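Local coordinates for protein Exo-poly-alpha-D-galacturonosidase (Thermotoga maritima, PDB 3JUR) that probably hydrolyses the polygalacturonic acid chains of pectin, as a highly heat-active exopolygalacturonase of glycosyl hydrolase family 28 that assembles as a tetramer, at residues Glu45-Ala50 and Leu62-Gly67; Val125-Ser130 and Val193-Cys198; Asn359-Asn364 and Leu419-Leu424; Asn397-Asp402 and Tyr440-Ala445. All coordinates share one frame; numbering follows the deposited sequence. Where two conformers were deposited one is given.

Contact 1 of 4, residues Glu45-Ala50 and Leu62-Gly67; sequences ESFKRA and LIVPEG
Two methyl groups from the strand come up obliquely to the ring of Phe47: CD2 of Leu62 lies 4.0 Å from CD1 of Phe47, and CG2 of Val64 lies 3.9 Å from CE1 of Phe47. Thr71, Ile74 and Leu82 also touch this ring, as does Leu30, so the phenyl group is embedded in side chains of several successive strands. The fold is the right-handed parallel beta-helix of family 28, and helix 44-57 covers its N-terminal end while strand 60-64 belongs to one of the first coils. Within residues 45-50 and 62-64 the axes run nearly antiparallel, at 155°, and are 10.2 Å apart at closest. That spacing is bridged entirely by apolar side chains, with no hydrogen bond from one segment to the other. Both Leu62 and Val64 direct their CB toward the helix, and both side chains cross that of Phe47 at about a right angle. Leu82 of strand 80-84 touches Leu62 and Val64 as well as the ring. Ser46, one residue before the phenylalanine, bonds through OG to the carbonyl O of Phe33, which ties the helix to the loop leading into it. Nearest of all is the small residue of the helix: with CG of Leu62 set anti to its own backbone N (chi1 169°), CD1 of Leu62 comes to 3.6 Å from CB of Ala50.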
loop_
_atom_site.group_PDB
_atom_site.type_symbol
_atom_site.label_atom_id
_atom_site.label_comp_id
_atom_site.label_asym_id
_atom_site.label_seq_id
_atom_site.Cartn_x
_atom_site.Cartn_y
_atom_site.Cartn_z
ATOM N N GLU D 45 46.403 -41.257 -18.719
ATOM C CA GLU D 45 47.852 -41.060 -18.852
ATOM C C GLU D 45 48.200 -39.917 -19.797
ATOM O O GLU D 45 49.244 -39.274 -19.649
ATOM C CB GLU D 45 48.533 -42.345 -19.334
ATOM C CG GLU D 45 48.626 -43.431 -18.280
ATOM C CD GLU D 45 49.626 -43.098 -17.184
ATOM O OE1 GLU D 45 50.845 -43.059 -17.468
ATOM O OE2 GLU D 45 49.190 -42.888 -16.035
ATOM N N SER D 46 47.329 -39.684 -20.773
ATOM C CA SER D 46 47.492 -38.580 -21.707
ATOM C C SER D 46 47.536 -37.257 -20.956
ATOM O O SER D 46 48.438 -36.450 -21.179
ATOM C CB SER D 46 46.366 -38.577 -22.739
ATOM O OG SER D 46 46.353 -39.805 -23.449
ATOM N N PHE D 47 46.573 -37.057 -20.055
ATOM C CA PHE D 47 46.541 -35.872 -19.201
ATOM C C PHE D 47 47.794 -35.769 -18.343
ATOM O O PHE D 47 48.407 -34.703 -18.265
ATOM C CB PHE D 47 45.288 -35.856 -18.309
ATOM C CG PHE D 47 44.050 -35.384 -19.016
ATOM C CD1 PHE D 47 43.811 -34.029 -19.190
ATOM C CD2 PHE D 47 43.134 -36.296 -19.525
ATOM C CE1 PHE D 47 42.673 -33.587 -19.858
ATOM C CE2 PHE D 47 42.000 -35.866 -20.190
ATOM C CZ PHE D 47 41.765 -34.503 -20.355
ATOM N N LYS D 48 48.172 -36.881 -17.716
ATOM C CA LYS D 48 49.283 -36.896 -16.769
ATOM C C LYS D 48 50.610 -36.549 -17.456
ATOM O O LYS D 48 51.396 -35.762 -16.932
ATOM C CB LYS D 48 49.368 -38.252 -16.060
ATOM C CG LYS D 48 49.994 -38.201 -14.672
ATOM C CD LYS D 48 50.915 -39.387 -14.419
ATOM C CE LYS D 48 52.359 -39.050 -14.805
ATOM N NZ LYS D 48 53.267 -40.241 -14.950
ATOM N N ARG D 49 50.840 -37.121 -18.636
ATOM C CA ARG D 49 52.076 -36.880 -19.378
ATOM C C ARG D 49 52.113 -35.466 -19.964
ATOM O O ARG D 49 53.168 -34.831 -19.998
ATOM C CB ARG D 49 52.250 -37.919 -20.482
ATOM C CG ARG D 49 53.643 -38.522 -20.549
ATOM C CD ARG D 49 53.847 -39.299 -21.851
ATOM N NE ARG D 49 52.645 -40.044 -22.232
ATOM C CZ ARG D 49 52.332 -40.392 -23.479
ATOM N NH1 ARG D 49 53.124 -40.068 -24.496
ATOM N NH2 ARG D 49 51.212 -41.064 -23.706
ATOM N N ALA D 50 50.956 -34.974 -20.408
ATOM C CA ALA D 50 50.850 -33.616 -20.952
ATOM C C ALA D 50 51.127 -32.548 -19.896
ATOM O O ALA D 50 51.815 -31.567 -20.172
ATOM C CB ALA D 50 49.493 -33.398 -21.592
ATOM N N LEU D 62 47.385 -26.492 -21.597
ATOM C CA LEU D 62 47.059 -27.815 -22.128
ATOM C C LEU D 62 45.750 -27.705 -22.906
ATOM O O LEU D 62 44.696 -27.435 -22.330
ATOM C CB LEU D 62 46.953 -28.858 -20.997
ATOM C CG LEU D 62 46.372 -30.260 -21.269
ATOM C CD1 LEU D 62 47.012 -30.943 -22.475
ATOM C CD2 LEU D 62 46.477 -31.155 -20.044
ATOM N N ILE D 63 45.827 -27.910 -24.217
ATOM C CA ILE D 63 44.653 -27.788 -25.073
ATOM C C ILE D 63 43.931 -29.130 -25.214
ATOM O O ILE D 63 44.508 -30.116 -25.678
ATOM C CB ILE D 63 45.013 -27.180 -26.462
ATOM C CG1 ILE D 63 45.466 -25.722 -26.300
ATOM C CG2 ILE D 63 43.824 -27.263 -27.429
ATOM C CD1 ILE D 63 46.298 -25.199 -27.454
ATOM N N VAL D 64 42.675 -29.148 -24.777
ATOM C CA VAL D 64 41.778 -30.281 -24.969
ATOM C C VAL D 64 40.804 -29.905 -26.089
ATOM O O VAL D 64 39.871 -29.129 -25.862
ATOM C CB VAL D 64 40.978 -30.616 -23.673
ATOM C CG1 VAL D 64 40.109 -31.848 -23.876
ATOM C CG2 VAL D 64 41.912 -30.803 -22.483
ATOM N N PRO D 65 41.016 -30.450 -27.301
ATOM C CA PRO D 65 40.209 -30.059 -28.458
ATOM C C PRO D 65 38.824 -30.720 -28.488
ATOM O O PRO D 65 38.437 -31.399 -27.527
ATOM C CB PRO D 65 41.060 -30.530 -29.646
ATOM C CG PRO D 65 41.834 -31.687 -29.127
ATOM C CD PRO D 65 42.016 -31.485 -27.644
ATOM N N GLU D 66 38.092 -30.499 -29.581
ATOM C CA GLU D 66 36.805 -31.152 -29.846
ATOM C C GLU D 66 36.881 -32.666 -29.605
ATOM O O GLU D 66 37.906 -33.298 -29.872
ATOM C CB GLU D 66 36.379 -30.862 -31.296
ATOM C CG GLU D 66 35.236 -31.723 -31.864
ATOM C CD GLU D 66 35.333 -31.918 -33.385
ATOM O OE1 GLU D 66 36.428 -32.264 -33.885
ATOM O OE2 GLU D 66 34.312 -31.736 -34.087
ATOM N N GLY D 67 35.786 -33.229 -29.100
ATOM C CA GLY D 67 35.678 -34.665 -28.848
ATOM C C GLY D 67 35.253 -34.931 -27.417
ATOM O O GLY D 67 35.105 -33.992 -26.622
#

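Contact 2 of 4, residues Val125-Ser130 and Val193-Cys198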
loop_
_atom_site.group_PDB
_atom_site.type_symbol
_atom_site.label_atom_id
_atom_site.label_comp_id
_atom_site.label_asym_id
_atom_site.label_seq_id
_atom_site.Cartn_x
_atom_site.Cartn_y
_atom_site.Cartn_z
ATOM N N VAL D 125 46.993 -21.361 -11.356
ATOM C CA VAL D 125 46.336 -22.493 -11.991
ATOM C C VAL D 125 45.002 -22.031 -12.576
ATOM O O VAL D 125 44.261 -21.295 -11.928
ATOM C CB VAL D 125 46.155 -23.670 -10.994
ATOM C CG1 VAL D 125 45.368 -24.806 -11.630
ATOM C CG2 VAL D 125 47.516 -24.194 -10.531
ATOM N N ALA D 126 44.712 -22.436 -13.812
ATOM C CA ALA D 126 43.494 -21.982 -14.486
ATOM C C ALA D 126 42.768 -23.095 -15.229
ATOM O O ALA D 126 43.394 -24.021 -15.749
ATOM C CB ALA D 126 43.806 -20.830 -15.434
ATOM N N ILE D 127 41.438 -23.003 -15.252
ATOM C CA ILE D 127 40.614 -23.839 -16.120
ATOM C C ILE D 127 39.789 -22.907 -17.006
ATOM O O ILE D 127 38.970 -22.136 -16.508
ATOM C CB ILE D 127 39.705 -24.787 -15.311
ATOM C CG1 ILE D 127 40.554 -25.753 -14.468
ATOM C CG2 ILE D 127 38.752 -25.545 -16.238
ATOM C CD1 ILE D 127 39.784 -26.427 -13.329
ATOM N N THR D 128 40.027 -22.968 -18.313
ATOM C CA THR D 128 39.440 -22.015 -19.258
ATOM C C THR D 128 38.809 -22.757 -20.443
ATOM O O THR D 128 38.888 -23.988 -20.523
ATOM C CB THR D 128 40.496 -20.991 -19.781
ATOM O OG1 THR D 128 41.426 -21.649 -20.650
ATOM C CG2 THR D 128 41.268 -20.346 -18.633
ATOM N N GLY D 129 38.189 -22.011 -21.354
ATOM C CA GLY D 129 37.601 -22.587 -22.562
ATOM C C GLY D 129 36.096 -22.699 -22.467
ATOM O O GLY D 129 35.518 -22.427 -21.425
ATOM N N SER D 130 35.458 -23.112 -23.552
ATOM C CA SER D 130 34.003 -23.175 -23.595
ATOM C C SER D 130 33.477 -24.612 -23.648
ATOM O O SER D 130 32.334 -24.846 -24.050
ATOM C CB SER D 130 33.486 -22.387 -24.795
ATOM O OG SER D 130 33.948 -22.996 -25.990
ATOM N N VAL D 193 35.596 -30.174 -8.789
ATOM C CA VAL D 193 36.811 -29.380 -8.971
ATOM C C VAL D 193 37.250 -28.831 -7.611
ATOM O O VAL D 193 36.494 -28.117 -6.951
ATOM C CB VAL D 193 36.590 -28.212 -9.987
ATOM C CG1 VAL D 193 37.868 -27.394 -10.176
ATOM C CG2 VAL D 193 36.081 -28.732 -11.333
ATOM N N GLN D 194 38.464 -29.176 -7.187
ATOM C CA GLN D 194 38.961 -28.737 -5.887
ATOM C C GLN D 194 40.369 -28.171 -5.979
ATOM O O GLN D 194 41.281 -28.818 -6.487
ATOM C CB GLN D 194 38.889 -29.866 -4.845
ATOM C CG GLN D 194 39.137 -29.410 -3.394
ATOM C CD GLN D 194 38.935 -30.526 -2.373
ATOM O OE1 GLN D 194 39.785 -31.402 -2.204
ATOM N NE2 GLN D 194 37.802 -30.489 -1.680
ATOM N N PHE D 195 40.511 -26.934 -5.512
ATOM C CA PHE D 195 41.804 -26.294 -5.319
ATOM C C PHE D 195 42.036 -26.244 -3.818
ATOM O O PHE D 195 41.264 -25.617 -3.085
ATOM C CB PHE D 195 41.795 -24.871 -5.894
ATOM C CG PHE D 195 41.456 -24.810 -7.360
ATOM C CD1 PHE D 195 42.451 -24.965 -8.324
ATOM C CD2 PHE D 195 40.138 -24.600 -7.779
ATOM C CE1 PHE D 195 42.147 -24.923 -9.685
ATOM C CE2 PHE D 195 39.824 -24.553 -9.139
ATOM C CZ PHE D 195 40.835 -24.721 -10.094
ATOM N N TYR D 196 43.085 -26.916 -3.360
ATOM C CA TYR D 196 43.381 -27.003 -1.929
ATOM C C TYR D 196 44.651 -26.228 -1.584
ATOM O O TYR D 196 45.743 -26.561 -2.062
ATOM C CB TYR D 196 43.502 -28.466 -1.492
ATOM C CG TYR D 196 42.942 -28.721 -0.117
ATOM C CD1 TYR D 196 41.656 -29.248 0.047
ATOM C CD2 TYR D 196 43.682 -28.416 1.023
ATOM C CE1 TYR D 196 41.128 -29.475 1.318
ATOM C CE2 TYR D 196 43.169 -28.640 2.295
ATOM C CZ TYR D 196 41.896 -29.169 2.439
ATOM O OH TYR D 196 41.392 -29.376 3.701
ATOM N N ARG D 197 44.487 -25.191 -0.761
ATOM C CA ARG D 197 45.572 -24.292 -0.349
ATOM C C ARG D 197 46.320 -23.700 -1.554
ATOM O O ARG D 197 47.551 -23.774 -1.643
ATOM C CB ARG D 197 46.544 -24.990 0.615
ATOM C CG ARG D 197 45.910 -25.581 1.874
ATOM C CD ARG D 197 46.983 -25.966 2.897
ATOM N NE ARG D 197 47.889 -27.002 2.398
ATOM C CZ ARG D 197 48.119 -28.170 2.999
ATOM N NH1 ARG D 197 47.521 -28.472 4.144
ATOM N NH2 ARG D 197 48.967 -29.037 2.459
ATOM N N CYS D 198 45.562 -23.119 -2.482
ATOM C CA CYS D 198 46.135 -22.582 -3.710
ATOM C C CYS D 198 46.074 -21.061 -3.748
ATOM O O CYS D 198 45.250 -20.449 -3.075
ATOM C CB CYS D 198 45.424 -23.163 -4.934
ATOM S SG CYS D 198 45.630 -24.929 -5.132
#
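Ile127 reaches across the core to two residues of strand 193-196 with a single atom. Its CB points at the other strand and divides there into two branches. CG1 takes the position anti to the carbonyl carbon (chi1 -62°) and carries the chain onward, while CG2 stays back and makes no contact with 193-198. The next torsion extends the chain (chi2 162°), and the tip, CD1, meets two partners that lie side by side in front of it: CD1 of Ile127 is 3.8 Å from CG1 of Val193 and equally 3.8 Å from CZ of Phe195. Against the valine, the isoleucine slides past in the opposite direction; against the phenylalanine ring its methyl arrives at a slant. Val125 takes a different approach to that ring. Its CG1 lies in the ring plane, at the edge, with CG1 of Val125 3.8 Å from CE1 of Phe195. The far end of the phenylalanine is thus held by two aliphatic groups from alternate residues of one strand, and Val201 and Val203 add further apolar contact.

This is the interior of the right-handed beta-helix, where sheets on different sides of the coil meet through their inward-facing residues. The strand axes are 10.3 Å apart and nearly antiparallel, and no hydrogen bond joins the two segments. Each strand finds its backbone partners elsewhere: strand 125-128 lies between the parallel strands 80-84 and 201-204, and strand 193-196 lies between strands 117-120 and 216-219.

Contact 3 of 4, residues Asn359-Asn364 and Leu419-Leu424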
loop_
_atom_site.group_PDB
_atom_site.type_symbol
_atom_site.label_atom_id
_atom_site.label_comp_id
_atom_site.label_asym_id
_atom_site.label_seq_id
_atom_site.Cartn_x
_atom_site.Cartn_y
_atom_site.Cartn_z
ATOM N N ASN D 359 18.851 -18.878 10.178
ATOM C CA ASN D 359 18.504 -19.999 11.052
ATOM C C ASN D 359 19.673 -20.410 11.946
ATOM O O ASN D 359 20.746 -20.800 11.444
ATOM C CB ASN D 359 18.035 -21.189 10.203
ATOM C CG ASN D 359 17.536 -22.355 11.042
ATOM O OD1 ASN D 359 17.281 -22.217 12.245
ATOM N ND2 ASN D 359 17.395 -23.516 10.409
ATOM N N LEU D 360 19.473 -20.311 13.262
ATOM C CA LEU D 360 20.512 -20.716 14.210
ATOM C C LEU D 360 20.208 -22.070 14.848
ATOM O O LEU D 360 20.816 -22.434 15.857
ATOM C CB LEU D 360 20.758 -19.644 15.280
ATOM C CG LEU D 360 21.718 -18.500 14.954
ATOM C CD1 LEU D 360 21.195 -17.596 13.834
ATOM C CD2 LEU D 360 22.012 -17.693 16.219
ATOM N N ARG D 361 19.283 -22.812 14.239
ATOM C CA ARG D 361 18.886 -24.140 14.715
ATOM C C ARG D 361 19.084 -25.214 13.644
ATOM O O ARG D 361 18.329 -26.182 13.588
ATOM C CB ARG D 361 17.423 -24.141 15.155
ATOM C CG ARG D 361 17.126 -23.275 16.350
ATOM C CD ARG D 361 15.672 -22.882 16.341
ATOM N NE ARG D 361 15.481 -21.553 16.913
ATOM C CZ ARG D 361 14.306 -20.944 17.031
ATOM N NH1 ARG D 361 13.195 -21.543 16.611
ATOM N NH2 ARG D 361 14.243 -19.733 17.577
ATOM N N TYR D 362 20.099 -25.035 12.807
ATOM C CA TYR D 362 20.388 -25.953 11.711
ATOM C C TYR D 362 20.550 -27.409 12.163
ATOM O O TYR D 362 21.303 -27.689 13.103
ATOM C CB TYR D 362 21.643 -25.498 10.972
ATOM C CG TYR D 362 21.915 -26.302 9.735
ATOM C CD1 TYR D 362 21.164 -26.100 8.576
ATOM C CD2 TYR D 362 22.912 -27.276 9.720
ATOM C CE1 TYR D 362 21.396 -26.843 7.437
ATOM C CE2 TYR D 362 23.159 -28.021 8.574
ATOM C CZ TYR D 362 22.399 -27.792 7.439
ATOM O OH TYR D 362 22.632 -28.517 6.300
ATOM N N ASP D 363 19.849 -28.315 11.476
ATOM C CA ASP D 363 19.797 -29.766 11.797
ATOM C C ASP D 363 19.270 -30.090 13.205
ATOM O O ASP D 363 19.383 -31.229 13.663
ATOM C CB ASP D 363 21.158 -30.462 11.581
ATOM C CG ASP D 363 21.452 -30.779 10.112
ATOM O OD1 ASP D 363 20.599 -30.527 9.239
ATOM O OD2 ASP D 363 22.557 -31.290 9.828
ATOM N N ASN D 364 18.689 -29.095 13.874
ATOM C CA ASN D 364 18.197 -29.233 15.258
ATOM C C ASN D 364 19.246 -29.798 16.220
ATOM O O ASN D 364 18.935 -30.601 17.095
ATOM C CB ASN D 364 16.902 -30.057 15.314
ATOM C CG ASN D 364 15.748 -29.368 14.616
ATOM O OD1 ASN D 364 14.937 -28.686 15.252
ATOM N ND2 ASN D 364 15.675 -29.521 13.298
ATOM N N LEU D 419 9.895 -13.817 13.188
ATOM C CA LEU D 419 11.063 -13.439 13.972
ATOM C C LEU D 419 11.004 -14.108 15.334
ATOM O O LEU D 419 9.997 -14.010 16.030
ATOM C CB LEU D 419 11.149 -11.917 14.150
ATOM C CG LEU D 419 12.375 -11.398 14.927
ATOM C CD1 LEU D 419 13.657 -11.498 14.084
ATOM C CD2 LEU D 419 12.165 -9.964 15.423
ATOM N N GLU D 420 12.081 -14.792 15.705
ATOM C CA GLU D 420 12.220 -15.303 17.060
ATOM C C GLU D 420 13.655 -15.132 17.528
ATOM O O GLU D 420 14.595 -15.648 16.902
ATOM C CB GLU D 420 11.770 -16.768 17.172
ATOM C CG GLU D 420 11.463 -17.172 18.627
ATOM C CD GLU D 420 11.036 -18.626 18.806
ATOM O OE1 GLU D 420 11.689 -19.538 18.244
ATOM O OE2 GLU D 420 10.055 -18.857 19.537
ATOM N N PHE D 421 13.815 -14.411 18.634
ATOM C CA PHE D 421 15.134 -14.110 19.205
ATOM C C PHE D 421 16.031 -13.387 18.192
ATOM O O PHE D 421 17.121 -13.851 17.829
ATOM C CB PHE D 421 15.802 -15.377 19.748
ATOM C CG PHE D 421 14.953 -16.145 20.739
ATOM C CD1 PHE D 421 14.439 -15.524 21.875
ATOM C CD2 PHE D 421 14.693 -17.497 20.544
ATOM C CE1 PHE D 421 13.662 -16.233 22.801
ATOM C CE2 PHE D 421 13.915 -18.218 21.467
ATOM C CZ PHE D 421 13.401 -17.582 22.594
ATOM N N GLY D 422 15.552 -12.238 17.735
ATOM C CA GLY D 422 16.269 -11.451 16.755
ATOM C C GLY D 422 15.963 -9.976 16.874
ATOM O O GLY D 422 15.026 -9.569 17.570
ATOM N N GLN D 423 16.767 -9.185 16.181
ATOM C CA GLN D 423 16.640 -7.739 16.133
ATOM C C GLN D 423 16.565 -7.383 14.647
ATOM O O GLN D 423 17.533 -7.566 13.915
ATOM C CB GLN D 423 17.862 -7.108 16.812
ATOM C CG GLN D 423 17.846 -5.583 16.951
ATOM C CD GLN D 423 19.213 -5.026 17.334
ATOM O OE1 GLN D 423 20.244 -5.482 16.833
ATOM N NE2 GLN D 423 19.226 -4.034 18.227
ATOM N N LEU D 424 15.401 -6.922 14.194
ATOM C CA LEU D 424 15.197 -6.639 12.774
ATOM C C LEU D 424 14.834 -5.174 12.549
ATOM O O LEU D 424 13.928 -4.634 13.199
ATOM C CB LEU D 424 14.116 -7.568 12.179
ATOM C CG LEU D 424 13.649 -7.402 10.725
ATOM C CD1 LEU D 424 14.771 -7.677 9.730
ATOM C CD2 LEU D 424 12.426 -8.299 10.423
#
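Glu420 sends CG anti to its backbone N (chi1 -161°) and continues extended, while Arg361, its CG anti to the carbonyl carbon, bends along its chain at chi3, and the two side chains meet crosswise, at about a right angle. The salt bridge they form joins the loop after strand 357-359 to the corner between strands 415-419 and 422-426, on a different coil of the right-handed beta-helix. A single carboxylate oxygen does the work. The main bond runs from NH2 of Arg361 to OE1 of Glu420 at 2.6 Å, well bent at 142°, and a weak one from NH1 of Arg361 reaches the same OE1 at 3.0 Å. The guanidinium and carboxylate planes are turned 47° apart, and NH2 approaches OE1 from its anti side, somewhat out of the carboxylate plane. NH2 has a second acceptor in the carbonyl O of Gly394, which helps to fix the rotation of the arginine's head.

Phe421 sits beside the pair: NH2 of Arg361 is near the plane of its ring, 3.7 Å from CD2 of Phe421, while CG of Glu420 lies over one face, offset toward the rim. Phe421 and Gly422 together face Gly443 in a G1 beta bulge. At the base of the arginine an Asx turn shapes the loop, with the backbone N of Arg361 donating to OD1 of Asn359 at 2.9 Å from above the carbonyl plane.

Contact 4 of 4, residues Asn397-Asp402 and Tyr440-Ala445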
loop_
_atom_site.group_PDB
_atom_site.type_symbol
_atom_site.label_atom_id
_atom_site.label_comp_id
_atom_site.label_asym_id
_atom_site.label_seq_id
_atom_site.Cartn_x
_atom_site.Cartn_y
_atom_site.Cartn_z
ATOM N N ASN D 397 19.564 -17.444 24.302
ATOM C CA ASN D 397 20.843 -16.906 24.771
ATOM C C ASN D 397 21.784 -16.418 23.643
ATOM O O ASN D 397 22.986 -16.244 23.860
ATOM C CB ASN D 397 21.554 -17.964 25.631
ATOM C CG ASN D 397 21.809 -19.264 24.875
ATOM O OD1 ASN D 397 21.390 -19.434 23.718
ATOM N ND2 ASN D 397 22.497 -20.188 25.525
ATOM N N ASP D 398 21.240 -16.199 22.449
ATOM C CA ASP D 398 22.041 -15.797 21.292
ATOM C C ASP D 398 21.129 -15.212 20.204
ATOM O O ASP D 398 20.795 -15.879 19.228
ATOM C CB ASP D 398 22.852 -16.997 20.766
ATOM C CG ASP D 398 23.874 -16.617 19.705
ATOM O OD1 ASP D 398 24.150 -15.413 19.495
ATOM O OD2 ASP D 398 24.411 -17.548 19.069
ATOM N N TYR D 399 20.706 -13.969 20.399
ATOM C CA TYR D 399 19.890 -13.268 19.417
ATOM C C TYR D 399 20.641 -13.054 18.108
ATOM O O TYR D 399 21.849 -12.815 18.120
ATOM C CB TYR D 399 19.486 -11.896 19.957
ATOM C CG TYR D 399 18.181 -11.842 20.731
ATOM C CD1 TYR D 399 17.917 -12.733 21.775
ATOM C CD2 TYR D 399 17.234 -10.865 20.448
ATOM C CE1 TYR D 399 16.722 -12.660 22.502
ATOM C CE2 TYR D 399 16.037 -10.786 21.172
ATOM C CZ TYR D 399 15.794 -11.684 22.187
ATOM O OH TYR D 399 14.617 -11.607 22.887
ATOM N N VAL D 400 19.915 -13.133 16.992
ATOM C CA VAL D 400 20.366 -12.577 15.716
ATOM C C VAL D 400 20.324 -11.039 15.849
ATOM O O VAL D 400 19.303 -10.465 16.259
ATOM C CB VAL D 400 19.472 -13.062 14.550
ATOM C CG1 VAL D 400 19.953 -12.510 13.210
ATOM C CG2 VAL D 400 19.468 -14.579 14.472
ATOM N N LYS D 401 21.442 -10.380 15.549
ATOM C CA LYS D 401 21.566 -8.944 15.805
ATOM C C LYS D 401 21.814 -8.147 14.539
ATOM O O LYS D 401 22.436 -8.645 13.588
ATOM C CB LYS D 401 22.699 -8.665 16.803
ATOM C CG LYS D 401 22.477 -9.230 18.201
ATOM C CD LYS D 401 23.811 -9.382 18.928
ATOM C CE LYS D 401 23.660 -9.973 20.339
ATOM N NZ LYS D 401 23.464 -11.457 20.337
ATOM N N ASP D 402 21.336 -6.900 14.541
ATOM C CA ASP D 402 21.686 -5.913 13.511
ATOM C C ASP D 402 21.397 -6.392 12.081
ATOM O O ASP D 402 22.272 -6.389 11.210
ATOM C CB ASP D 402 23.163 -5.491 13.673
ATOM C CG ASP D 402 23.520 -4.253 12.862
ATOM O OD1 ASP D 402 22.664 -3.343 12.713
ATOM O OD2 ASP D 402 24.674 -4.187 12.374
ATOM N N TYR D 440 10.975 -1.608 12.998
ATOM C CA TYR D 440 11.984 -2.152 13.908
ATOM C C TYR D 440 11.326 -3.062 14.929
ATOM O O TYR D 440 10.386 -2.659 15.606
ATOM C CB TYR D 440 12.759 -1.045 14.628
ATOM C CG TYR D 440 13.700 -1.576 15.691
ATOM C CD1 TYR D 440 14.934 -2.115 15.345
ATOM C CD2 TYR D 440 13.348 -1.555 17.040
ATOM C CE1 TYR D 440 15.789 -2.607 16.302
ATOM C CE2 TYR D 440 14.199 -2.049 18.009
ATOM C CZ TYR D 440 15.419 -2.571 17.635
ATOM O OH TYR D 440 16.276 -3.060 18.593
ATOM N N ILE D 441 11.818 -4.293 15.027
ATOM C CA ILE D 441 11.299 -5.250 15.999
ATOM C C ILE D 441 12.461 -5.932 16.712
ATOM O O ILE D 441 13.394 -6.396 16.064
ATOM C CB ILE D 441 10.377 -6.339 15.357
ATOM C CG1 ILE D 441 9.162 -5.718 14.662
ATOM C CG2 ILE D 441 9.878 -7.309 16.423
ATOM C CD1 ILE D 441 8.434 -6.676 13.693
ATOM N N GLU D 442 12.409 -5.968 18.044
ATOM C CA GLU D 442 13.350 -6.770 18.829
ATOM C C GLU D 442 12.583 -7.738 19.716
ATOM O O GLU D 442 11.776 -7.324 20.551
ATOM C CB GLU D 442 14.281 -5.889 19.671
ATOM C CG GLU D 442 15.351 -6.682 20.424
ATOM C CD GLU D 442 16.388 -5.806 21.117
ATOM O OE1 GLU D 442 17.579 -5.940 20.767
ATOM O OE2 GLU D 442 16.023 -4.997 22.010
ATOM N N GLY D 443 12.834 -9.027 19.513
ATOM C CA GLY D 443 12.190 -10.081 20.281
ATOM C C GLY D 443 11.589 -11.169 19.413
ATOM O O GLY D 443 12.306 -11.879 18.692
ATOM N N LYS D 444 10.268 -11.308 19.504
ATOM C CA LYS D 444 9.515 -12.310 18.752
ATOM C C LYS D 444 8.427 -11.622 17.946
ATOM O O LYS D 444 7.824 -10.652 18.411
ATOM C CB LYS D 444 8.856 -13.327 19.696
ATOM C CG LYS D 444 9.819 -14.093 20.593
ATOM C CD LYS D 444 9.082 -15.101 21.478
ATOM C CE LYS D 444 10.071 -15.902 22.304
ATOM N NZ LYS D 444 9.415 -16.945 23.142
ATOM N N ALA D 445 8.168 -12.124 16.742
ATOM C CA ALA D 445 7.076 -11.600 15.943
ATOM C C ALA D 445 6.594 -12.552 14.846
ATOM O O ALA D 445 7.351 -13.378 14.317
ATOM C CB ALA D 445 7.438 -10.223 15.356
#
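The carbonyl O of Tyr399, whose side chain leans on Gly443, accepts a bond from Lys401 of its own segment: NZ of Lys401 donates to O of Tyr399 at 3.1 Å, tilted 22° from the carbonyl plane. The lysine chain runs extended as far as CE and folds only at its last torsion (chi4 78°), which swings the ammonium group back over the backbone it came from. Across the contact the tyrosine ring settles obliquely on main chain. CE2 of Tyr399 is 4.0 Å from both N and CA of Gly443, and OH of Tyr399 is 3.9 Å from that same CA. Glu442 adds the methylene of its extended side chain, CG of Glu442 lying 4.2 Å from CE2 of Tyr399.

These are the last coils of the beta-helix. Strand 422-426 separates the two segments, pairing in parallel with strand 400-406 and antiparallel with strand 438-442, so strand 438-442 departs from the parallel order of the solenoid. Gln423 on that middle strand takes the backbone N of Asp402 with its OE1. At Gly443 the chain turns a corner from one face to the next. Residues on either side of that corner, among them Ile441 and Ala445, continue as an antiparallel ladder with a strand of the third subunit, extending the sheet across the interface. There Ile441 packs on Ile441 of that subunit, and Glu442 packs on its Lys444.

The contacts fall into two groups along the beta-helix. Contacts 1 and 2 occupy the N-terminal part, with centres 15 Å apart and nearest atoms about 7 Å apart; contacts 3 and 4 lie beyond the chain's centre, and the centres of contacts 1 and 4 are 55 Å from each other. Contact 2 is still about 17 Å from contact 3 at their nearest atoms. Contacts 3 and 4 touch directly, their centres only 9 Å apart and their segments alternating along the chain: O of Leu419 and N of Ala445 are 2.7 Å apart, and N of Leu424 and O of Ile441 2.8 Å apart, both probable hydrogen bonds.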